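Local coordinates for protein phospholipase C-beta (PLC-beta) (Sepia officinalis, PDB 3QR0) that is a cuttlefish phospholipase C-beta, a multidomain protein that joins PH, EF-hand-like, TIM-barrel and C2 modules and carries a bound calcium ion, at residues Gln151-Leu162 / Phe213-Tyr222. Numbering follows the deposited sequence.
Sequences QLGEWEKLYFRL and FDFDTFFKFY
Trp155 lies between two aromatic rings of helix 215-222. Phe218 covers one face as an offset stack, its ring tilted 17° from the five-membered ring. Tyr222 turns an edge to the opposite face, with CD1 over the centre of the indole. Phe221 CD2 closes on the rim at Trp155 CZ2, 3.7 Å away. With chi1 at -162°, CG of Trp155 is anti to the backbone N, and the indole reaches in as a knob among Phe218, Phe219, Phe221 and Tyr222. Phe215 and Phe218 return the fit as knobs into helix 151-162. Phe215 points a ring edge at the face of Tyr159, and Phe215 CB sits over that face, a CH-pi contact. Leu162 CD1 packs 3.8 Å from Phe218 CZ.

One polar bond runs through the middle of this cluster and one lies toward each end. Trp155 NE1 donates to Phe218 O (3.1 Å). The oxygen lies in the indole plane, but the N-H comes from above the carbonyl plane. The helix's own Tyr222 N bonds the same oxygen from the opposite face, so Phe218 O has two donors. Tyr159 OH donates to an in-plane lone pair of Phe213 O (2.6 Å). At the far end, Tyr222 OH donates to Gln151 OE1 (2.5 Å).

The contact joins two helices of the EF-hand-like region, their axes 10.6 Å apart and crossing at 115°. Phe221 also packs on helix 185-198 and Leu158 on helix 174-181. Leu152 meets helix 299-307, and Gln151 NE2 is hydrogen-bonded to Gln660 OE1 on strand 650-660.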
ATOM      1  N   GLN A 151       3.523 -14.436   9.988  1.00 25.05           N
ATOM      2  CA  GLN A 151       2.678 -15.612   9.775  1.00 25.39           C
ATOM      3  C   GLN A 151       2.020 -16.168  11.044  1.00 25.43           C
ATOM      4  O   GLN A 151       0.872 -16.620  10.981  1.00 25.36           O
ATOM      5  CB  GLN A 151       3.457 -16.720   9.069  1.00 26.11           C
ATOM      6  CG  GLN A 151       2.563 -17.782   8.452  1.00 27.83           C
ATOM      7  CD  GLN A 151       3.352 -18.849   7.731  1.00 30.55           C
ATOM      8  OE1 GLN A 151       3.335 -20.022   8.121  1.00 34.19           O
ATOM      9  NE2 GLN A 151       4.060 -18.453   6.678  1.00 30.03           N
ATOM     10  N   LEU A 152       2.722 -16.140  12.179  1.00 25.18           N
ATOM     11  CA  LEU A 152       2.130 -16.580  13.456  1.00 25.37           C
ATOM     12  C   LEU A 152       0.923 -15.717  13.834  1.00 25.20           C
ATOM     13  O   LEU A 152      -0.075 -16.224  14.344  1.00 25.48           O
ATOM     14  CB  LEU A 152       3.153 -16.557  14.596  1.00 25.48           C
ATOM     15  CG  LEU A 152       2.693 -17.171  15.925  1.00 26.25           C
ATOM     16  CD1 LEU A 152       2.510 -18.681  15.793  1.00 26.54           C
ATOM     17  CD2 LEU A 152       3.687 -16.852  17.044  1.00 25.78           C
ATOM     18  N   GLY A 153       1.023 -14.414  13.587  1.00 24.65           N
ATOM     19  CA  GLY A 153      -0.110 -13.509  13.761  1.00 24.37           C
ATOM     20  C   GLY A 153      -1.289 -13.855  12.868  1.00 24.22           C
ATOM     21  O   GLY A 153      -2.446 -13.729  13.284  1.00 24.25           O
ATOM     22  N   GLU A 154      -1.010 -14.285  11.638  1.00 24.11           N
ATOM     23  CA  GLU A 154      -2.070 -14.716  10.726  1.00 24.40           C
ATOM     24  C   GLU A 154      -2.676 -16.046  11.157  1.00 24.47           C
ATOM     25  O   GLU A 154      -3.858 -16.299  10.918  1.00 24.24           O
ATOM     26  CB  GLU A 154      -1.569 -14.811   9.284  1.00 24.65           C
ATOM     27  CG  GLU A 154      -1.317 -13.459   8.623  1.00 26.17           C
ATOM     28  CD  GLU A 154      -2.598 -12.660   8.344  1.00 29.09           C
ATOM     29  OE1 GLU A 154      -3.720 -13.198   8.481  1.00 31.31           O
ATOM     30  OE2 GLU A 154      -2.471 -11.471   7.991  1.00 31.82           O
ATOM     31  N   TRP A 155      -1.860 -16.890  11.783  1.00 24.42           N
ATOM     32  CA  TRP A 155      -2.333 -18.150  12.334  1.00 24.65           C
ATOM     33  C   TRP A 155      -3.264 -17.860  13.512  1.00 25.06           C
ATOM     34  O   TRP A 155      -4.295 -18.514  13.663  1.00 24.98           O
ATOM     35  CB  TRP A 155      -1.150 -19.013  12.767  1.00 24.85           C
ATOM     36  CG  TRP A 155      -1.479 -20.459  12.951  1.00 25.04           C
ATOM     37  CD1 TRP A 155      -1.356 -21.186  14.098  1.00 25.21           C
ATOM     38  CD2 TRP A 155      -1.977 -21.356  11.955  1.00 24.54           C
ATOM     39  NE1 TRP A 155      -1.750 -22.484  13.879  1.00 26.39           N
ATOM     40  CE2 TRP A 155      -2.137 -22.616  12.573  1.00 25.46           C
ATOM     41  CE3 TRP A 155      -2.310 -21.218  10.603  1.00 24.24           C
ATOM     42  CZ2 TRP A 155      -2.612 -23.733  11.885  1.00 26.24           C
ATOM     43  CZ3 TRP A 155      -2.777 -22.331   9.915  1.00 25.04           C
ATOM     44  CH2 TRP A 155      -2.924 -23.574  10.563  1.00 26.15           C
ATOM     45  N   GLU A 156      -2.898 -16.873  14.327  1.00 24.99           N
ATOM     46  CA  GLU A 156      -3.732 -16.430  15.443  1.00 25.92           C
ATOM     47  C   GLU A 156      -5.055 -15.803  14.966  1.00 25.63           C
ATOM     48  O   GLU A 156      -6.091 -15.991  15.598  1.00 25.92           O
ATOM     49  CB  GLU A 156      -2.961 -15.445  16.330  1.00 26.04           C
ATOM     50  CG  GLU A 156      -3.660 -15.109  17.640  1.00 27.81           C
ATOM     51  CD  GLU A 156      -2.940 -14.035  18.439  1.00 29.98           C
ATOM     52  OE1 GLU A 156      -2.460 -13.048  17.840  1.00 31.68           O
ATOM     53  OE2 GLU A 156      -2.874 -14.167  19.675  1.00 32.47           O
ATOM     54  N   LYS A 157      -5.014 -15.062  13.864  1.00 25.27           N
ATOM     55  CA  LYS A 157      -6.232 -14.540  13.228  1.00 25.27           C
ATOM     56  C   LYS A 157      -7.206 -15.666  12.864  1.00 25.63           C
ATOM     57  O   LYS A 157      -8.403 -15.588  13.163  1.00 25.92           O
ATOM     58  CB  LYS A 157      -5.878 -13.734  11.978  1.00 24.73           C
ATOM     59  CG  LYS A 157      -7.075 -13.256  11.174  1.00 24.76           C
ATOM     60  CD  LYS A 157      -6.696 -12.124  10.229  1.00 25.09           C
ATOM     61  CE  LYS A 157      -7.834 -11.801   9.270  1.00 25.44           C
ATOM     62  NZ  LYS A 157      -7.535 -10.601   8.434  1.00 25.26           N
ATOM     63  N   LEU A 158      -6.682 -16.710  12.227  1.00 25.51           N
ATOM     64  CA  LEU A 158      -7.466 -17.901  11.918  1.00 25.85           C
ATOM     65  C   LEU A 158      -8.008 -18.538  13.198  1.00 26.65           C
ATOM     66  O   LEU A 158      -9.168 -18.970  13.240  1.00 26.98           O
ATOM     67  CB  LEU A 158      -6.619 -18.917  11.140  1.00 25.92           C
ATOM     68  CG  LEU A 158      -7.263 -20.260  10.793  1.00 25.88           C
ATOM     69  CD1 LEU A 158      -8.521 -20.056   9.956  1.00 26.61           C
ATOM     70  CD2 LEU A 158      -6.273 -21.154  10.068  1.00 26.17           C
ATOM     71  N   TYR A 159      -7.169 -18.602  14.233  1.00 26.69           N
ATOM     72  CA  TYR A 159      -7.581 -19.141  15.531  1.00 27.39           C
ATOM     73  C   TYR A 159      -8.772 -18.365  16.093  1.00 27.76           C
ATOM     74  O   TYR A 159      -9.734 -18.960  16.583  1.00 28.11           O
ATOM     75  CB  TYR A 159      -6.420 -19.118  16.538  1.00 27.53           C
ATOM     76  CG  TYR A 159      -6.814 -19.553  17.932  1.00 27.86           C
ATOM     77  CD1 TYR A 159      -6.870 -20.897  18.268  1.00 29.22           C
ATOM     78  CD2 TYR A 159      -7.149 -18.617  18.909  1.00 28.91           C
ATOM     79  CE1 TYR A 159      -7.246 -21.307  19.546  1.00 30.28           C
ATOM     80  CE2 TYR A 159      -7.524 -19.015  20.195  1.00 29.52           C
ATOM     81  CZ  TYR A 159      -7.568 -20.362  20.502  1.00 30.35           C
ATOM     82  OH  TYR A 159      -7.936 -20.771  21.760  1.00 32.26           O
ATOM     83  N   PHE A 160      -8.705 -17.039  16.026  1.00 27.53           N
ATOM     84  CA  PHE A 160      -9.799 -16.210  16.534  1.00 27.98           C
ATOM     85  C   PHE A 160     -11.054 -16.294  15.672  1.00 28.21           C
ATOM     86  O   PHE A 160     -12.170 -16.186  16.192  1.00 28.90           O
ATOM     87  CB  PHE A 160      -9.356 -14.762  16.735  1.00 27.63           C
ATOM     88  CG  PHE A 160      -8.752 -14.518  18.081  1.00 28.07           C
ATOM     89  CD1 PHE A 160      -7.391 -14.705  18.294  1.00 27.91           C
ATOM     90  CD2 PHE A 160      -9.550 -14.144  19.153  1.00 28.95           C
ATOM     91  CE1 PHE A 160      -6.827 -14.496  19.545  1.00 28.41           C
ATOM     92  CE2 PHE A 160      -8.991 -13.928  20.412  1.00 29.99           C
ATOM     93  CZ  PHE A 160      -7.628 -14.108  20.606  1.00 29.68           C
ATOM     94  N   ARG A 161     -10.884 -16.514  14.372  1.00 27.89           N
ATOM     95  CA  ARG A 161     -12.030 -16.784  13.520  1.00 28.56           C
ATOM     96  C   ARG A 161     -12.732 -18.059  13.991  1.00 29.51           C
ATOM     97  O   ARG A 161     -13.953 -18.077  14.173  1.00 29.69           O
ATOM     98  CB  ARG A 161     -11.636 -16.925  12.051  1.00 28.20           C
ATOM     99  CG  ARG A 161     -12.852 -16.871  11.152  1.00 28.92           C
ATOM    100  CD  ARG A 161     -12.575 -17.251   9.728  1.00 29.16           C
ATOM    101  NE  ARG A 161     -13.803 -17.697   9.067  1.00 29.73           N
ATOM    102  CZ  ARG A 161     -13.980 -17.778   7.751  1.00 29.97           C
ATOM    103  NH1 ARG A 161     -13.016 -17.426   6.907  1.00 29.57           N
ATOM    104  NH2 ARG A 161     -15.143 -18.207   7.278  1.00 31.36           N
ATOM    105  N   LEU A 162     -11.950 -19.113  14.204  1.00 29.93           N
ATOM    106  CA  LEU A 162     -12.494 -20.407  14.606  1.00 30.99           C
ATOM    107  C   LEU A 162     -13.186 -20.388  15.972  1.00 31.82           C
ATOM    108  O   LEU A 162     -14.199 -21.068  16.158  1.00 32.44           O
ATOM    109  CB  LEU A 162     -11.397 -21.478  14.585  1.00 31.03           C
ATOM    110  CG  LEU A 162     -10.905 -21.853  13.183  1.00 30.59           C
ATOM    111  CD1 LEU A 162      -9.697 -22.762  13.270  1.00 30.15           C
ATOM    112  CD2 LEU A 162     -12.017 -22.517  12.366  1.00 30.73           C
ATOM    113  N   PHE A 213      -9.242 -26.421  22.852  1.00 41.70           N
ATOM    114  CA  PHE A 213      -8.824 -25.680  21.664  1.00 40.18           C
ATOM    115  C   PHE A 213      -8.079 -24.395  22.048  1.00 39.18           C
ATOM    116  O   PHE A 213      -8.549 -23.287  21.796  1.00 38.62           O
ATOM    117  CB  PHE A 213     -10.054 -25.370  20.805  1.00 39.92           C
ATOM    118  CG  PHE A 213      -9.742 -25.083  19.362  1.00 38.97           C
ATOM    119  CD1 PHE A 213      -9.535 -26.123  18.463  1.00 38.88           C
ATOM    120  CD2 PHE A 213      -9.684 -23.779  18.894  1.00 37.76           C
ATOM    121  CE1 PHE A 213      -9.262 -25.863  17.124  1.00 38.12           C
ATOM    122  CE2 PHE A 213      -9.406 -23.515  17.558  1.00 37.12           C
ATOM    123  CZ  PHE A 213      -9.199 -24.561  16.675  1.00 36.76           C
ATOM    124  N   ASP A 214      -6.912 -24.561  22.669  1.00 38.61           N
ATOM    125  CA  ASP A 214      -6.035 -23.435  23.013  1.00 37.69           C
ATOM    126  C   ASP A 214      -5.085 -23.119  21.856  1.00 36.26           C
ATOM    127  O   ASP A 214      -4.820 -23.976  21.015  1.00 35.71           O
ATOM    128  CB  ASP A 214      -5.226 -23.750  24.278  1.00 38.47           C
ATOM    129  CG  ASP A 214      -4.352 -24.981  24.122  1.00 39.35           C
ATOM    130  OD1 ASP A 214      -4.887 -26.110  24.193  1.00 41.65           O
ATOM    131  OD2 ASP A 214      -3.133 -24.822  23.922  1.00 40.29           O
ATOM    132  N   PHE A 215      -4.556 -21.897  21.827  1.00 35.13           N
ATOM    133  CA  PHE A 215      -3.694 -21.476  20.719  1.00 34.18           C
ATOM    134  C   PHE A 215      -2.401 -22.294  20.598  1.00 34.05           C
ATOM    135  O   PHE A 215      -1.969 -22.606  19.488  1.00 33.56           O
ATOM    136  CB  PHE A 215      -3.350 -19.983  20.796  1.00 33.43           C
ATOM    137  CG  PHE A 215      -2.502 -19.512  19.650  1.00 32.87           C
ATOM    138  CD1 PHE A 215      -3.033 -19.430  18.369  1.00 32.32           C
ATOM    139  CD2 PHE A 215      -1.163 -19.189  19.838  1.00 33.10           C
ATOM    140  CE1 PHE A 215      -2.249 -19.017  17.296  1.00 31.53           C
ATOM    141  CE2 PHE A 215      -0.375 -18.774  18.770  1.00 32.69           C
ATOM    142  CZ  PHE A 215      -0.922 -18.687  17.497  1.00 31.39           C
ATOM    143  N   ASP A 216      -1.780 -22.639  21.722  1.00 34.28           N
ATOM    144  CA  ASP A 216      -0.510 -23.370  21.662  1.00 34.50           C
ATOM    145  C   ASP A 216      -0.686 -24.766  21.070  1.00 34.30           C
ATOM    146  O   ASP A 216       0.179 -25.244  20.339  1.00 33.99           O
ATOM    147  CB  ASP A 216       0.170 -23.420  23.035  1.00 35.36           C
ATOM    148  CG  ASP A 216       0.776 -22.080  23.432  1.00 35.89           C
ATOM    149  OD1 ASP A 216       0.913 -21.198  22.559  1.00 36.97           O
ATOM    150  OD2 ASP A 216       1.121 -21.906  24.622  1.00 39.09           O
ATOM    151  N   THR A 217      -1.816 -25.402  21.360  1.00 34.33           N
ATOM    152  CA  THR A 217      -2.169 -26.664  20.711  1.00 34.53           C
ATOM    153  C   THR A 217      -2.534 -26.425  19.243  1.00 33.56           C
ATOM    154  O   THR A 217      -2.243 -27.262  18.384  1.00 33.93           O
ATOM    155  CB  THR A 217      -3.332 -27.358  21.434  1.00 35.27           C
ATOM    156  OG1 THR A 217      -3.027 -27.450  22.830  1.00 36.14           O
ATOM    157  CG2 THR A 217      -3.561 -28.752  20.871  1.00 35.88           C
ATOM    158  N   PHE A 218      -3.164 -25.287  18.955  1.00 32.36           N
ATOM    159  CA  PHE A 218      -3.417 -24.891  17.564  1.00 31.46           C
ATOM    160  C   PHE A 218      -2.106 -24.717  16.784  1.00 30.95           C
ATOM    161  O   PHE A 218      -2.052 -25.030  15.595  1.00 30.57           O
ATOM    162  CB  PHE A 218      -4.268 -23.613  17.490  1.00 30.76           C
ATOM    163  CG  PHE A 218      -4.846 -23.340  16.118  1.00 29.92           C
ATOM    164  CD1 PHE A 218      -5.683 -24.265  15.504  1.00 30.09           C
ATOM    165  CD2 PHE A 218      -4.564 -22.158  15.450  1.00 28.15           C
ATOM    166  CE1 PHE A 218      -6.223 -24.018  14.239  1.00 29.30           C
ATOM    167  CE2 PHE A 218      -5.104 -21.900  14.185  1.00 27.85           C
ATOM    168  CZ  PHE A 218      -5.929 -22.831  13.581  1.00 28.35           C
ATOM    169  N   PHE A 219      -1.051 -24.234  17.441  1.00 30.72           N
ATOM    170  CA  PHE A 219       0.267 -24.173  16.796  1.00 30.66           C
ATOM    171  C   PHE A 219       0.841 -25.573  16.571  1.00 31.37           C
ATOM    172  O   PHE A 219       1.473 -25.825  15.550  1.00 31.19           O
ATOM    173  CB  PHE A 219       1.267 -23.322  17.584  1.00 30.39           C
ATOM    174  CG  PHE A 219       2.573 -23.124  16.861  1.00 30.65           C
ATOM    175  CD1 PHE A 219       2.650 -22.270  15.769  1.00 29.41           C
ATOM    176  CD2 PHE A 219       3.714 -23.824  17.248  1.00 31.17           C
ATOM    177  CE1 PHE A 219       3.851 -22.090  15.082  1.00 30.26           C
ATOM    178  CE2 PHE A 219       4.925 -23.651  16.561  1.00 31.26           C
ATOM    179  CZ  PHE A 219       4.987 -22.784  15.479  1.00 30.52           C
ATOM    180  N   LYS A 220       0.614 -26.481  17.516  1.00 32.48           N
ATOM    181  CA  LYS A 220       1.013 -27.883  17.345  1.00 33.46           C
ATOM    182  C   LYS A 220       0.284 -28.507  16.133  1.00 33.37           C
ATOM    183  O   LYS A 220       0.820 -29.380  15.457  1.00 33.51           O
ATOM    184  CB  LYS A 220       0.741 -28.686  18.628  1.00 34.58           C
ATOM    185  CG  LYS A 220       1.650 -29.900  18.812  1.00 36.93           C
ATOM    186  CD  LYS A 220       1.345 -30.663  20.107  1.00 39.63           C
ATOM    187  CE  LYS A 220       1.974 -32.054  20.082  1.00 41.72           C
ATOM    188  NZ  LYS A 220       1.667 -32.860  21.305  1.00 43.66           N
ATOM    189  N   PHE A 221      -0.933 -28.038  15.856  1.00 32.85           N
ATOM    190  CA  PHE A 221      -1.664 -28.433  14.647  1.00 32.60           C
ATOM    191  C   PHE A 221      -0.938 -27.950  13.385  1.00 31.96           C
ATOM    192  O   PHE A 221      -0.801 -28.708  12.427  1.00 32.00           O
ATOM    193  CB  PHE A 221      -3.111 -27.919  14.711  1.00 32.45           C
ATOM    194  CG  PHE A 221      -3.855 -27.973  13.400  1.00 32.35           C
ATOM    195  CD1 PHE A 221      -4.079 -29.180  12.757  1.00 33.06           C
ATOM    196  CD2 PHE A 221      -4.374 -26.815  12.837  1.00 31.28           C
ATOM    197  CE1 PHE A 221      -4.784 -29.227  11.559  1.00 33.23           C
ATOM    198  CE2 PHE A 221      -5.078 -26.854  11.643  1.00 31.83           C
ATOM    199  CZ  PHE A 221      -5.284 -28.062  11.002  1.00 33.13           C
ATOM    200  N   TYR A 222      -0.467 -26.702  13.396  1.00 31.15           N
ATOM    201  CA  TYR A 222       0.380 -26.175  12.315  1.00 30.95           C
ATOM    202  C   TYR A 222       1.594 -27.081  12.086  1.00 31.55           C
ATOM    203  O   TYR A 222       1.897 -27.437  10.949  1.00 31.12           O
ATOM    204  CB  TYR A 222       0.855 -24.745  12.627  1.00 30.25           C
ATOM    205  CG  TYR A 222       1.717 -24.117  11.544  1.00 29.86           C
ATOM    206  CD1 TYR A 222       1.172 -23.239  10.616  1.00 29.49           C
ATOM    207  CD2 TYR A 222       3.082 -24.394  11.458  1.00 30.06           C
ATOM    208  CE1 TYR A 222       1.957 -22.662   9.623  1.00 29.18           C
ATOM    209  CE2 TYR A 222       3.875 -23.825  10.467  1.00 29.53           C
ATOM    210  CZ  TYR A 222       3.306 -22.958   9.551  1.00 29.41           C
ATOM    211  OH  TYR A 222       4.076 -22.390   8.564  1.00 28.23           O
TER
HETATM  212  O   HOH W   1      -5.498 -20.056  24.073  1.00 23.87           O